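VIN1 (PDB 6BFI) binds actin filaments and may play a role in cell-cell adhesion, as a sponge homolog of vinculin. Local coordinates at residues S129-M134 against V248-T253; T52-V57 against D121-A126; K546-N551 against P555-K560; S562-S567 against V606-S611. All coordinates share one frame; numbering follows the deposited sequence.

Contact 1: residues S129-M134 against V248-T253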
# COMPACT_ATOMS: atom_id res chain seq x y z
N SER A 129 -23.86 -19.50 -4.74
CA SER A 129 -25.22 -19.19 -4.28
C SER A 129 -25.21 -18.01 -3.32
O SER A 129 -25.97 -17.04 -3.48
CB SER A 129 -25.84 -20.43 -3.62
OG SER A 129 -27.16 -20.18 -3.20
N GLU A 130 -24.32 -18.05 -2.31
CA GLU A 130 -24.25 -16.96 -1.35
C GLU A 130 -23.92 -15.64 -2.03
O GLU A 130 -24.58 -14.62 -1.79
CB GLU A 130 -23.20 -17.28 -0.28
CG GLU A 130 -23.39 -18.63 0.41
CD GLU A 130 -24.63 -18.69 1.28
OE1 GLU A 130 -25.16 -17.63 1.65
OE2 GLU A 130 -25.07 -19.82 1.59
N VAL A 131 -22.91 -15.64 -2.91
CA VAL A 131 -22.51 -14.40 -3.57
C VAL A 131 -23.65 -13.87 -4.44
O VAL A 131 -23.87 -12.66 -4.52
CB VAL A 131 -21.22 -14.61 -4.38
CG1 VAL A 131 -20.90 -13.38 -5.21
CG2 VAL A 131 -20.07 -14.94 -3.45
N ARG A 132 -24.39 -14.77 -5.09
CA ARG A 132 -25.55 -14.33 -5.88
C ARG A 132 -26.59 -13.65 -5.00
O ARG A 132 -27.17 -12.63 -5.39
CB ARG A 132 -26.17 -15.51 -6.63
CG ARG A 132 -25.41 -15.93 -7.88
CD ARG A 132 -26.29 -16.79 -8.78
NE ARG A 132 -26.85 -17.93 -8.07
CZ ARG A 132 -26.32 -19.15 -8.07
NH1 ARG A 132 -25.21 -19.39 -8.76
NH2 ARG A 132 -26.90 -20.13 -7.39
N LYS A 133 -26.83 -14.20 -3.80
CA LYS A 133 -27.77 -13.56 -2.88
C LYS A 133 -27.29 -12.16 -2.48
O LYS A 133 -28.04 -11.18 -2.58
CB LYS A 133 -27.96 -14.43 -1.64
CG LYS A 133 -28.84 -13.81 -0.58
CD LYS A 133 -28.51 -14.37 0.80
CE LYS A 133 -27.09 -14.01 1.21
NZ LYS A 133 -26.89 -12.54 1.28
N MET A 134 -26.04 -12.06 -2.03
CA MET A 134 -25.50 -10.77 -1.59
C MET A 134 -25.58 -9.74 -2.72
O MET A 134 -26.09 -8.62 -2.52
CB MET A 134 -24.06 -10.93 -1.12
CG MET A 134 -23.85 -12.08 -0.15
SD MET A 134 -22.25 -12.03 0.67
CE MET A 134 -22.46 -13.33 1.90
N VAL A 248 -15.92 -6.75 -5.70
CA VAL A 248 -15.06 -7.48 -4.77
C VAL A 248 -15.77 -8.71 -4.22
O VAL A 248 -15.13 -9.74 -3.97
CB VAL A 248 -14.60 -6.54 -3.63
CG1 VAL A 248 -13.70 -7.28 -2.66
CG2 VAL A 248 -13.88 -5.33 -4.21
N LEU A 249 -17.09 -8.63 -4.04
CA LEU A 249 -17.85 -9.79 -3.59
C LEU A 249 -17.71 -10.97 -4.54
O LEU A 249 -17.74 -12.13 -4.10
CB LEU A 249 -19.33 -9.42 -3.45
CG LEU A 249 -19.82 -8.91 -2.09
CD1 LEU A 249 -21.25 -8.40 -2.17
CD2 LEU A 249 -19.71 -10.01 -1.05
N GLN A 250 -17.53 -10.70 -5.83
CA GLN A 250 -17.50 -11.74 -6.85
C GLN A 250 -16.08 -12.19 -7.21
O GLN A 250 -15.93 -13.05 -8.08
CB GLN A 250 -18.22 -11.26 -8.11
CG GLN A 250 -19.71 -11.02 -7.90
CD GLN A 250 -20.39 -10.44 -9.13
OE1 GLN A 250 -19.78 -9.69 -9.89
NE2 GLN A 250 -21.66 -10.79 -9.33
N LEU A 251 -15.06 -11.63 -6.57
CA LEU A 251 -13.69 -12.07 -6.82
C LEU A 251 -13.43 -13.39 -6.11
O LEU A 251 -13.69 -13.53 -4.91
CB LEU A 251 -12.69 -11.01 -6.35
CG LEU A 251 -12.56 -9.78 -7.25
CD1 LEU A 251 -11.44 -8.88 -6.75
CD2 LEU A 251 -12.31 -10.20 -8.69
N THR A 252 -12.94 -14.37 -6.87
CA THR A 252 -12.57 -15.67 -6.33
C THR A 252 -11.09 -15.98 -6.58
O THR A 252 -10.70 -17.14 -6.71
CB THR A 252 -13.44 -16.78 -6.92
OG1 THR A 252 -13.25 -16.84 -8.34
CG2 THR A 252 -14.91 -16.51 -6.62
N THR A 253 -10.27 -14.93 -6.65
CA THR A 253 -8.87 -15.07 -7.02
C THR A 253 -7.98 -14.35 -6.02
O THR A 253 -8.39 -13.38 -5.38
CB THR A 253 -8.61 -14.50 -8.43
OG1 THR A 253 -9.08 -13.15 -8.49
CG2 THR A 253 -9.31 -15.34 -9.49
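Met134 meets Leu249 at about a right angle, and the contact can be traced outward along the methionine. Its CB lies 3.9 Å from Leu249 CD1. CG then continues anti to the carbonyl carbon (chi1 -48°), which carries the extended thioether across the leucine branch, and SD packs 3.7 Å from Leu249 CD2. Beyond the sulfur the extended chain runs on past the leucine: CE is 5.2 Å from Leu249 CD2, so both leucine methyls are met before the methionine tip is reached. The same methionine also touches Val174 and Arg178 of helix 154-178.

One turn earlier, Val131 points at the C-terminal end of helix 224-249 and the residue after it. Its two methyls straddle a carbonyl oxygen, with CG1 3.6 Å and CG2 3.7 Å from Leu249 O. With CG1 anti to the backbone N (chi1 173°), that methyl also reaches Gln250 CG at 3.8 Å. Gln250 uses the aliphatic base of its extended chain here and lies at the exposed margin, slanting across the valine. No hydrogen bond joins the two segments, so the evidence is of van der Waals contact between an apolar helix flank and a helix C-terminus. Helix 102-145, with 44 residues the longest in the chain, also packs against helix 41-59, which is consistent with the long helix shared by neighbouring helical bundles in the head of vinculin-family proteins.

Contact 2: residues T52-V57 against D121-A126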
# COMPACT_ATOMS: atom_id res chain seq x y z
N THR A 52 -17.33 -38.28 1.69
CA THR A 52 -18.69 -38.72 1.96
C THR A 52 -19.42 -37.74 2.87
O THR A 52 -20.60 -37.45 2.66
CB THR A 52 -18.68 -40.12 2.58
OG1 THR A 52 -18.04 -41.04 1.68
CG2 THR A 52 -20.10 -40.61 2.85
N ASN A 53 -18.73 -37.22 3.88
CA ASN A 53 -19.39 -36.32 4.82
C ASN A 53 -19.62 -34.94 4.21
O ASN A 53 -20.63 -34.30 4.48
CB ASN A 53 -18.58 -36.22 6.11
CG ASN A 53 -18.57 -37.52 6.89
OD1 ASN A 53 -19.58 -38.22 6.96
ND2 ASN A 53 -17.43 -37.85 7.47
N LEU A 54 -18.69 -34.48 3.37
CA LEU A 54 -18.93 -33.23 2.64
C LEU A 54 -20.12 -33.38 1.70
O LEU A 54 -20.96 -32.47 1.58
CB LEU A 54 -17.68 -32.81 1.88
CG LEU A 54 -17.66 -31.37 1.37
CD1 LEU A 54 -17.89 -30.38 2.50
CD2 LEU A 54 -16.34 -31.07 0.66
N VAL A 55 -20.22 -34.54 1.03
CA VAL A 55 -21.39 -34.83 0.20
C VAL A 55 -22.65 -34.90 1.05
O VAL A 55 -23.75 -34.59 0.57
CB VAL A 55 -21.15 -36.13 -0.60
CG1 VAL A 55 -22.45 -36.65 -1.22
CG2 VAL A 55 -20.11 -35.91 -1.67
N GLN A 56 -22.52 -35.29 2.32
CA GLN A 56 -23.68 -35.35 3.20
C GLN A 56 -24.16 -33.95 3.56
O GLN A 56 -25.35 -33.63 3.40
CB GLN A 56 -23.34 -36.14 4.46
CG GLN A 56 -24.50 -36.91 5.07
CD GLN A 56 -24.87 -38.15 4.29
OE1 GLN A 56 -24.16 -38.55 3.36
NE2 GLN A 56 -25.99 -38.77 4.65
N VAL A 57 -23.26 -33.10 4.06
CA VAL A 57 -23.68 -31.77 4.50
C VAL A 57 -24.08 -30.91 3.31
O VAL A 57 -24.87 -29.97 3.46
CB VAL A 57 -22.57 -31.11 5.34
CG1 VAL A 57 -22.12 -32.04 6.45
CG2 VAL A 57 -21.40 -30.69 4.47
N ASP A 121 -15.24 -27.67 -6.15
CA ASP A 121 -16.48 -27.32 -6.84
C ASP A 121 -17.69 -27.50 -5.93
O ASP A 121 -18.62 -26.69 -5.96
CB ASP A 121 -16.63 -28.17 -8.10
CG ASP A 121 -15.51 -27.94 -9.09
OD1 ASP A 121 -14.92 -26.84 -9.08
OD2 ASP A 121 -15.22 -28.86 -9.89
N LEU A 122 -17.68 -28.56 -5.11
CA LEU A 122 -18.79 -28.81 -4.19
C LEU A 122 -19.02 -27.62 -3.27
O LEU A 122 -20.15 -27.17 -3.08
CB LEU A 122 -18.51 -30.07 -3.37
CG LEU A 122 -19.44 -31.26 -3.63
CD1 LEU A 122 -19.22 -32.34 -2.59
CD2 LEU A 122 -20.89 -30.80 -3.63
N LEU A 123 -17.94 -27.09 -2.68
CA LEU A 123 -18.10 -25.89 -1.86
C LEU A 123 -18.35 -24.65 -2.71
O LEU A 123 -18.96 -23.69 -2.22
CB LEU A 123 -16.86 -25.70 -0.99
CG LEU A 123 -16.59 -26.81 0.03
CD1 LEU A 123 -15.18 -26.72 0.59
CD2 LEU A 123 -17.62 -26.77 1.15
N MET A 124 -17.94 -24.67 -3.98
CA MET A 124 -18.01 -23.48 -4.82
C MET A 124 -19.40 -23.20 -5.36
O MET A 124 -19.74 -22.04 -5.62
CB MET A 124 -17.02 -23.58 -5.98
CG MET A 124 -15.71 -22.86 -5.73
SD MET A 124 -15.95 -21.16 -5.17
CE MET A 124 -16.81 -20.45 -6.58
N CYS A 125 -20.23 -24.23 -5.57
CA CYS A 125 -21.61 -23.93 -5.98
C CYS A 125 -22.37 -23.27 -4.83
O CYS A 125 -23.18 -22.36 -5.06
CB CYS A 125 -22.32 -25.19 -6.47
SG CYS A 125 -22.27 -26.63 -5.38
N ALA A 126 -22.11 -23.70 -3.59
CA ALA A 126 -22.69 -23.03 -2.43
C ALA A 126 -22.17 -21.60 -2.32
O ALA A 126 -22.95 -20.66 -2.11
CB ALA A 126 -22.38 -23.82 -1.16
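Segments 52-57 and 121-126 run nearly parallel, at 17° with their axes 10.8 Å apart, and Val55 and Leu122 have the nearest CA atoms, so the helices meet through side-chain ends, with no backbone contact. Leu54 does most of this from the first helix. Its CG is anti to the backbone N (chi1 -165°), and from there CD1 touches Leu123 CD2 at 3.9 Å. The two leucines meet at about a right angle, methyl against methyl. Parallel direction and wide spacing suit the diagonal pair of an up-and-down helical bundle, and the flanking helices fit that reading: Val13 of helix 8-32 touches both Leu54 and Leu123, while Leu74 and Val81 of helix 68-97 cover Leu122.

Leu122 points directly across, and its CD1 enters the angle between two partners. Val55 CG2 is the nearer at 3.8 Å, and Leu54 CG lies looser at 4.4 Å. Val55 is turned along the flank of its helix and offers CG2 alone, crossing Leu122 nearly perpendicularly. The chi1 of Leu122, -113°, departs from the staggered values, perhaps a consequence of its packing between helices 41-59 and 68-97.

Contact 3: residues K546-N551 against P555-K560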
# COMPACT_ATOMS: atom_id res chain seq x y z
N LYS A 546 4.61 16.09 15.64
CA LYS A 546 3.68 15.10 16.17
C LYS A 546 3.72 13.81 15.36
O LYS A 546 3.76 12.71 15.92
CB LYS A 546 2.27 15.69 16.19
CG LYS A 546 1.14 14.67 16.28
CD LYS A 546 1.09 14.00 17.65
CE LYS A 546 -0.18 13.17 17.79
NZ LYS A 546 -0.23 12.42 19.08
N VAL A 547 3.71 13.93 14.03
CA VAL A 547 3.81 12.74 13.18
C VAL A 547 5.13 12.01 13.43
O VAL A 547 5.16 10.78 13.53
CB VAL A 547 3.65 13.13 11.70
CG1 VAL A 547 4.16 12.02 10.79
CG2 VAL A 547 2.19 13.43 11.40
N GLU A 548 6.23 12.76 13.55
CA GLU A 548 7.52 12.11 13.75
C GLU A 548 7.59 11.42 15.11
O GLU A 548 8.20 10.35 15.24
CB GLU A 548 8.65 13.13 13.62
CG GLU A 548 9.62 12.81 12.50
CD GLU A 548 10.30 11.47 12.67
OE1 GLU A 548 11.22 11.37 13.50
OE2 GLU A 548 9.90 10.51 11.97
N ALA A 549 6.99 12.02 16.14
CA ALA A 549 6.98 11.40 17.45
C ALA A 549 6.13 10.14 17.46
O ALA A 549 6.52 9.12 18.05
CB ALA A 549 6.49 12.39 18.50
N ASP A 550 4.96 10.18 16.80
CA ASP A 550 4.10 9.00 16.74
C ASP A 550 4.79 7.83 16.06
O ASP A 550 4.58 6.67 16.45
CB ASP A 550 2.80 9.34 16.01
CG ASP A 550 1.90 10.24 16.82
OD1 ASP A 550 2.36 10.78 17.85
OD2 ASP A 550 0.74 10.43 16.41
N ASN A 551 5.62 8.10 15.05
CA ASN A 551 6.24 7.05 14.25
C ASN A 551 7.39 6.35 14.97
O ASN A 551 7.91 5.36 14.45
CB ASN A 551 6.74 7.65 12.93
CG ASN A 551 7.21 6.59 11.95
OD1 ASN A 551 6.40 5.81 11.43
ND2 ASN A 551 8.51 6.55 11.69
N PRO A 555 11.02 5.83 23.64
CA PRO A 555 10.31 6.70 24.59
C PRO A 555 11.07 7.97 24.94
O PRO A 555 10.45 9.02 25.12
CB PRO A 555 10.13 5.79 25.82
CG PRO A 555 10.30 4.39 25.30
CD PRO A 555 11.30 4.50 24.21
N GLU A 556 12.40 7.89 25.07
CA GLU A 556 13.17 9.08 25.43
C GLU A 556 13.12 10.13 24.34
O GLU A 556 12.95 11.33 24.62
CB GLU A 556 14.62 8.69 25.73
CG GLU A 556 14.76 7.52 26.70
CD GLU A 556 14.25 7.83 28.09
OE1 GLU A 556 14.21 9.03 28.47
OE2 GLU A 556 13.87 6.89 28.82
N PHE A 557 13.25 9.71 23.08
CA PHE A 557 13.17 10.66 21.97
C PHE A 557 11.77 11.26 21.86
O PHE A 557 11.62 12.45 21.56
CB PHE A 557 13.57 9.97 20.66
CG PHE A 557 13.18 10.72 19.43
CD1 PHE A 557 13.76 11.94 19.13
CD2 PHE A 557 12.23 10.21 18.56
CE1 PHE A 557 13.40 12.64 17.99
CE2 PHE A 557 11.86 10.90 17.42
CZ PHE A 557 12.45 12.11 17.13
N VAL A 558 10.74 10.45 22.11
CA VAL A 558 9.37 10.97 22.08
C VAL A 558 9.17 11.98 23.21
O VAL A 558 8.45 12.98 23.05
CB VAL A 558 8.35 9.81 22.16
CG1 VAL A 558 6.93 10.35 22.28
CG2 VAL A 558 8.48 8.91 20.94
N ALA A 559 9.80 11.74 24.36
CA ALA A 559 9.68 12.68 25.47
C ALA A 559 10.38 14.00 25.17
O ALA A 559 9.82 15.08 25.39
CB ALA A 559 10.24 12.04 26.75
N LYS A 560 11.61 13.93 24.65
CA LYS A 560 12.34 15.15 24.30
C LYS A 560 11.59 15.94 23.23
O LYS A 560 11.42 17.16 23.36
CB LYS A 560 13.75 14.80 23.83
CG LYS A 560 14.66 14.22 24.90
CD LYS A 560 15.98 13.77 24.30
CE LYS A 560 16.95 13.27 25.37
NZ LYS A 560 18.21 12.75 24.79
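Phe557 and Val558 of the second segment face Glu548 and Ala549 across an alpha-helical hairpin, in which helix 524-550 and helix 555-569 are joined by a short turn and run in opposing directions. The CA atoms of Ala549 and Val558 come within 5.2 Å, which shows how tightly the hairpin closes near its turn.

The second segment starts in regular helix: Pro555 O accepts the amide of Ala559, and Glu556 O that of Lys560. Phe557 follows, with CG anti to the backbone N (chi1 165°), which swings the ring across to the first helix. There Glu548 OE1 lies close to the ring plane at its edge, 3.9 Å from CZ and 4.0 Å from CE2. The carboxylate plane is inclined to the ring by 43°, and the side chains cross at about a right angle. An oxygen at the rim faces the ring hydrogens, a placement that should be mildly favourable electrostatically. The bend of Glu548 at chi2 (-60°) brings the carboxylate round to this edge, and its other oxygen, OE2, has a long, weak ion pair with Arg751. Val612 of helix 589-615 also touches the phenylalanine.

Val558, next in sequence, completes the contact against the backbone and CB of Ala549, in a purely van der Waals pairing. Its CG1 is 4.3 Å from Ala549 CB, while CG2 presses closer, 3.5 Å from Ala549 O.

Contact 4: residues S562-S567 against V606-S611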
# COMPACT_ATOMS: atom_id res chain seq x y z
N SER A 562 8.46 15.84 22.58
CA SER A 562 7.25 16.39 23.18
C SER A 562 7.56 17.65 23.98
O SER A 562 6.78 18.61 23.95
CB SER A 562 6.57 15.34 24.06
OG SER A 562 6.15 14.23 23.29
N SER A 563 8.69 17.67 24.68
CA SER A 563 9.07 18.87 25.42
C SER A 563 9.34 20.03 24.46
O SER A 563 8.92 21.16 24.72
CB SER A 563 10.29 18.59 26.29
OG SER A 563 9.96 17.70 27.35
N ALA A 564 10.04 19.76 23.36
CA ALA A 564 10.33 20.83 22.40
C ALA A 564 9.06 21.34 21.73
O ALA A 564 8.85 22.55 21.60
CB ALA A 564 11.33 20.34 21.36
N SER A 565 8.18 20.43 21.30
CA SER A 565 6.96 20.85 20.62
C SER A 565 6.03 21.59 21.56
O SER A 565 5.43 22.60 21.18
CB SER A 565 6.26 19.64 20.00
OG SER A 565 5.71 18.80 21.00
N GLU A 566 5.89 21.11 22.80
CA GLU A 566 5.04 21.79 23.77
C GLU A 566 5.61 23.17 24.12
O GLU A 566 4.86 24.15 24.19
CB GLU A 566 4.89 20.93 25.02
CG GLU A 566 3.99 19.72 24.83
CD GLU A 566 4.24 18.63 25.85
OE1 GLU A 566 5.32 18.65 26.49
OE2 GLU A 566 3.37 17.76 26.03
N SER A 567 6.93 23.25 24.32
CA SER A 567 7.55 24.53 24.63
C SER A 567 7.38 25.51 23.47
O SER A 567 7.19 26.72 23.69
CB SER A 567 9.03 24.34 24.95
OG SER A 567 9.66 25.57 25.21
N VAL A 606 11.27 26.65 17.45
CA VAL A 606 11.46 25.90 16.22
C VAL A 606 12.87 25.32 16.16
O VAL A 606 13.07 24.15 15.81
CB VAL A 606 11.16 26.78 14.99
CG1 VAL A 606 11.58 26.07 13.71
CG2 VAL A 606 9.68 27.14 14.95
N ALA A 607 13.87 26.14 16.53
CA ALA A 607 15.24 25.64 16.59
C ALA A 607 15.37 24.47 17.55
O ALA A 607 16.15 23.54 17.30
CB ALA A 607 16.19 26.76 16.99
N ALA A 608 14.60 24.48 18.65
CA ALA A 608 14.67 23.37 19.60
C ALA A 608 14.13 22.09 18.99
O ALA A 608 14.76 21.02 19.10
CB ALA A 608 13.89 23.73 20.87
N VAL A 609 12.97 22.16 18.34
CA VAL A 609 12.41 20.97 17.69
C VAL A 609 13.37 20.44 16.63
O VAL A 609 13.65 19.23 16.56
CB VAL A 609 11.03 21.28 17.10
CG1 VAL A 609 10.41 20.02 16.50
CG2 VAL A 609 10.12 21.89 18.16
N ARG A 610 13.90 21.35 15.81
CA ARG A 610 14.89 20.97 14.81
C ARG A 610 16.11 20.33 15.45
O ARG A 610 16.73 19.43 14.86
CB ARG A 610 15.31 22.19 13.99
CG ARG A 610 16.15 21.88 12.76
CD ARG A 610 17.65 22.05 13.02
NE ARG A 610 17.99 23.41 13.42
CZ ARG A 610 18.43 23.75 14.63
NH1 ARG A 610 18.59 22.81 15.56
NH2 ARG A 610 18.72 25.01 14.91
N SER A 611 16.48 20.76 16.66
CA SER A 611 17.63 20.18 17.33
C SER A 611 17.34 18.77 17.82
O SER A 611 18.22 17.89 17.77
CB SER A 611 18.07 21.06 18.50
OG SER A 611 19.03 20.39 19.30
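Ala564 and Val609 are set against each other in different ways: the alanine CB aims straight at helix 589-615, whereas the valine leaves its helix along the flank and passes beside the alanine. The helices are antiparallel (165° between directions), and their axes approach to 8.4 Å. Such closeness is possible because the facing residues are small, and the CA atoms of Ala564 and Val609 are just 5.2 Å apart.

From this geometry Ala564 CB reaches past the valine side chain to its backbone, 3.9 Å from Val609 CA. Val609 holds CG1 anti to the backbone N (chi1 -176°), which leaves CG2 for the partner helix. That methyl packs 3.8 Å from Ala564 CB and 3.7 Å from Ala564 O, and also lies against the amide nitrogen of Ser565. Beside this, Ala608 also points across the interface, and the CB atoms of Ala564 and Ala608 lie 4.3 Å apart. Ala564 thus sits over the backbone joining Ala608 to Val609. Leu561 and Leu568 of helix 555-569 extend the apolar seam around Val609, while Arg610 leaves the backbone on the side away from this contact, and its NH2 forms a salt bridge with Glu504 of helix 496-519.

Across these segments there is no hydrogen bond or ion pair. With only methyl and backbone atoms meeting, the fit probably rests on shape and van der Waals contact, and the small side chains allow the close spacing.

How the contacts relate
The four contacts form two pairs on opposite sides of the chain's centre. Contacts 1 and 2 share helix 102-145, with centres about 17 Å apart; the helix meets helix 41-59 first and the end of helix 224-249 further along. Contacts 3 and 4 share helix 555-569, with centres about 11 Å apart, and through it link helix 524-550 to helix 589-615. Between pairs there is no touch: the nearest atoms of contacts 1 and 3 are about 28 Å apart, and the centres of contacts 2 and 4 about 64 Å. None involves a ligand. All four are in series along the chain, as expected of a chain built from successive helical bundles.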